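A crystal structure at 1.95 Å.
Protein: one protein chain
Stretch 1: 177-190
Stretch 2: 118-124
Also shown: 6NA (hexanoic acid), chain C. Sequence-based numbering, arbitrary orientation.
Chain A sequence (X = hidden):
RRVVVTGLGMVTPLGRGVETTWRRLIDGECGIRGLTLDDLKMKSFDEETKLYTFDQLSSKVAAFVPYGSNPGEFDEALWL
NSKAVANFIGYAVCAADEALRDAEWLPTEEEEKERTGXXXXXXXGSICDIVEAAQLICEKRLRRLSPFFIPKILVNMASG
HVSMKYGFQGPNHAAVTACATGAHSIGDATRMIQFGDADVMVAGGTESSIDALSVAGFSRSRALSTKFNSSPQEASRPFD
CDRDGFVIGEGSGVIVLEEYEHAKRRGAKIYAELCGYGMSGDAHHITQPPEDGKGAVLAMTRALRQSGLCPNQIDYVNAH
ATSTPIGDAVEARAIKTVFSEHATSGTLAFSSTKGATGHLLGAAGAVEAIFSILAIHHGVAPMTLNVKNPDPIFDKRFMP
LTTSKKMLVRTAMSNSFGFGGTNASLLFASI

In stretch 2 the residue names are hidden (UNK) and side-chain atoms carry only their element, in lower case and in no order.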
# COMPACT_ATOMS: atom_id res chain seq x y z
N THR A 177 0.55 5.17 0.25
CA THR A 177 1.24 6.26 -0.43
C THR A 177 1.64 7.33 0.59
O THR A 177 1.45 8.53 0.34
CB THR A 177 0.35 6.89 -1.52
OG1 THR A 177 -0.95 7.13 -0.98
CG2 THR A 177 0.21 5.96 -2.73
N ALA A 178 2.18 6.89 1.72
CA ALA A 178 2.57 7.77 2.83
C ALA A 178 1.40 8.62 3.33
O ALA A 178 0.35 8.08 3.69
CB ALA A 178 3.79 8.64 2.44
N CYS A 179 1.56 9.94 3.32
CA CYS A 179 0.52 10.82 3.86
C CYS A 179 -0.65 11.07 2.89
O CYS A 179 -1.60 11.79 3.22
CB CYS A 179 1.12 12.12 4.38
SG CYS A 179 2.31 11.83 5.74
N ALA A 180 -0.59 10.47 1.70
CA ALA A 180 -1.71 10.48 0.76
C ALA A 180 -2.50 9.17 0.79
O ALA A 180 -3.45 8.99 0.03
CB ALA A 180 -1.22 10.77 -0.65
N THR A 181 -2.11 8.26 1.69
CA THR A 181 -2.64 6.90 1.77
C THR A 181 -4.17 6.85 1.78
O THR A 181 -4.78 6.12 0.99
CB THR A 181 -2.05 6.15 2.99
OG1 THR A 181 -0.67 5.86 2.75
CG2 THR A 181 -2.80 4.85 3.26
N GLY A 182 -4.79 7.64 2.65
CA GLY A 182 -6.25 7.68 2.78
C GLY A 182 -6.95 8.20 1.53
O GLY A 182 -8.08 7.82 1.24
N ALA A 183 -6.27 9.07 0.79
CA ALA A 183 -6.84 9.66 -0.42
C ALA A 183 -6.81 8.66 -1.58
O ALA A 183 -7.83 8.42 -2.22
CB ALA A 183 -6.12 10.95 -0.79
N HIS A 184 -5.63 8.07 -1.83
CA HIS A 184 -5.48 7.05 -2.86
C HIS A 184 -6.35 5.82 -2.61
O HIS A 184 -6.86 5.22 -3.55
CB HIS A 184 -4.02 6.63 -3.01
CG HIS A 184 -3.14 7.67 -3.63
ND1 HIS A 184 -3.04 7.83 -5.00
CD2 HIS A 184 -2.32 8.59 -3.08
CE1 HIS A 184 -2.19 8.81 -5.26
NE2 HIS A 184 -1.74 9.28 -4.11
N SER A 185 -6.52 5.44 -1.34
CA SER A 185 -7.36 4.29 -1.01
C SER A 185 -8.81 4.53 -1.42
O SER A 185 -9.45 3.65 -2.00
CB SER A 185 -7.27 3.95 0.49
OG SER A 185 -6.06 3.28 0.80
N ILE A 186 -9.30 5.73 -1.14
CA ILE A 186 -10.64 6.16 -1.53
C ILE A 186 -10.74 6.27 -3.06
O ILE A 186 -11.71 5.81 -3.67
CB ILE A 186 -11.03 7.50 -0.85
CG1 ILE A 186 -11.39 7.26 0.62
CG2 ILE A 186 -12.19 8.19 -1.58
CD1 ILE A 186 -11.38 8.52 1.49
N GLY A 187 -9.72 6.87 -3.67
CA GLY A 187 -9.68 7.06 -5.11
C GLY A 187 -9.64 5.76 -5.89
O GLY A 187 -10.36 5.60 -6.88
N ASP A 188 -8.79 4.83 -5.46
CA ASP A 188 -8.69 3.51 -6.09
C ASP A 188 -10.02 2.76 -6.00
O ASP A 188 -10.42 2.10 -6.96
CB ASP A 188 -7.59 2.67 -5.44
CG ASP A 188 -6.19 3.15 -5.81
OD1 ASP A 188 -6.04 3.97 -6.74
OD2 ASP A 188 -5.23 2.68 -5.17
N ALA A 189 -10.68 2.85 -4.85
CA ALA A 189 -11.98 2.22 -4.63
C ALA A 189 -13.05 2.78 -5.56
O ALA A 189 -13.93 2.05 -6.04
CB ALA A 189 -12.39 2.38 -3.18
N THR A 190 -12.98 4.09 -5.80
CA THR A 190 -13.85 4.77 -6.76
C THR A 190 -13.65 4.21 -8.17
O THR A 190 -14.63 3.85 -8.84
CB THR A 190 -13.60 6.29 -6.73
OG1 THR A 190 -13.90 6.79 -5.42
CG2 THR A 190 -14.47 7.03 -7.75
N UNK A 118 -13.38 -3.69 0.17
CA UNK A 118 -12.76 -2.85 1.20
C UNK A 118 -11.41 -2.34 0.70
O UNK A 118 -10.62 -3.11 0.16
c UNK A 118 -12.57 -3.63 2.53
c UNK A 118 -13.86 -4.35 2.94
c UNK A 118 -12.11 -2.70 3.65
N UNK A 119 -11.17 -1.04 0.88
CA UNK A 119 -9.89 -0.42 0.55
C UNK A 119 -9.50 0.60 1.63
O UNK A 119 -9.74 1.80 1.49
c UNK A 119 -9.93 0.25 -0.82
o UNK A 119 -8.64 0.70 -1.21
N UNK A 120 -8.92 0.09 2.72
CA UNK A 120 -8.49 0.93 3.84
C UNK A 120 -7.00 0.71 4.06
O UNK A 120 -6.59 -0.36 4.50
c UNK A 120 -11.65 0.20 6.01
c UNK A 120 -8.80 1.51 6.30
c UNK A 120 -10.79 0.80 4.91
c UNK A 120 -9.28 0.62 5.14
N UNK A 121 -6.20 1.72 3.74
CA UNK A 121 -4.76 1.61 3.88
C UNK A 121 -4.22 2.23 5.15
O UNK A 121 -4.86 3.10 5.75
N UNK A 122 -3.06 1.76 5.57
CA UNK A 122 -2.29 2.40 6.63
C UNK A 122 -0.94 2.80 6.05
O UNK A 122 -0.44 2.15 5.14
N UNK A 123 -0.36 3.87 6.59
CA UNK A 123 0.90 4.39 6.06
C UNK A 123 2.14 3.65 6.51
O UNK A 123 3.01 3.34 5.69
N UNK A 124 2.23 3.37 7.81
CA UNK A 124 3.42 2.74 8.39
C UNK A 124 3.12 1.43 9.13
O UNK A 124 3.97 0.54 9.19
c UNK A 124 5.67 3.22 9.44
c UNK A 124 4.22 3.68 9.33
c UNK A 124 4.67 6.17 9.84
c UNK A 124 4.17 5.13 8.83
CA 6NA C . 5.02 11.28 6.00
C 6NA C . 3.87 11.62 5.08
O 6NA C . 4.04 11.73 3.88
CB 6NA C . 5.25 9.77 5.97
CG 6NA C . 4.32 9.05 6.95
CD 6NA C . 3.68 7.84 6.30
C6 6NA C . 2.26 7.65 6.78
O HOH W 1 3.74 4.65 3.20

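Position 118 carries three side-chain carbons, one bearing the other two. This fork at the first carbon, with no heteroatom, identifies Val118. Its CA-to-CB bond points away from stretch 1, and the side chain makes no contact with the helix; a beta-branched, apolar residue is at home in a buried strand.

Position 119 has one carbon followed by one oxygen, and its CA-to-CB bond points toward the helix. The oxygen of position 119 lies 3.2 Å from the backbone O of Ser185, and the carbon, CB, is 4.0 Å from CB of Ala189. A two-atom side chain ending in a hydroxyl is Ser119, with chi1 in the t rotamer. Serine is short enough to fit between strand and helix, yet polar enough to meet a carbonyl. That carbonyl already accepts the helical bond from Ala189 N, with 3.2 Å between Ala189 N and Ser185 O. Whether the proton on Ser119 OG goes to Ser185 O is not settled, because another acceptor is within its reach.

Position 120 holds four carbons, forked at the first, with one arm two carbons long: Ile120. As expected for alternation along a strand, its CA-to-CB bond points away from the helix. Its bulk is thus spent on the far side of the strand, and its branched hydrocarbon suits these buried surroundings.

Position 121 has no side-chain atoms. CG2 of Thr181 lies 3.5 Å from the backbone C of position 121, and OG of Ser185 lies 3.3 Å from the N of position 121. The residue is Gly121. A CB here would point toward the helix, but the space is taken: an ideal CB on Gly121 would sit 2.9 Å from Thr181 CG2 and equally 2.9 Å from Ser185 OG, a clash with both.

Position 122 also lacks side-chain atoms; the N of position 122 lies 3.9 Å from Thr181 CG2. It is Gly122. A CB here would point away and meet nothing of stretch 1, so that stretch does not explain the glycine.

Position 123 is bare as well. The CA of position 123 approaches Thr181 OG1 at 3.9 Å and C6 of the hexanoic acid at 3.6 Å. It is Gly123. An ideal CB would clash with that C6, so glycine leaves room for the acyl tail. The C atom of the hexanoic acid is bonded covalently to Cys179 SG at 1.7 Å.

Position 124 has four carbons, forked at the first, with one two-carbon arm: Ile124. It does not touch stretch 1, but Ile124 CG1 lies 3.7 Å from CD of the ligand, apolar against apolar.

The contact is a nearly antiparallel packing of helix on strand, their axes 7.4 Å apart at closest approach. Thr181, Ser185 and Ala189 present small side chains to Ser119 and the glycine backbone. Beyond the helix start, a water joins the two stretches, donating to Gly123 O at 2.9 Å and accepting a weak bond from Ala178 N at 3.1 Å.

Stretch 2 (118-124) VSIGGGI
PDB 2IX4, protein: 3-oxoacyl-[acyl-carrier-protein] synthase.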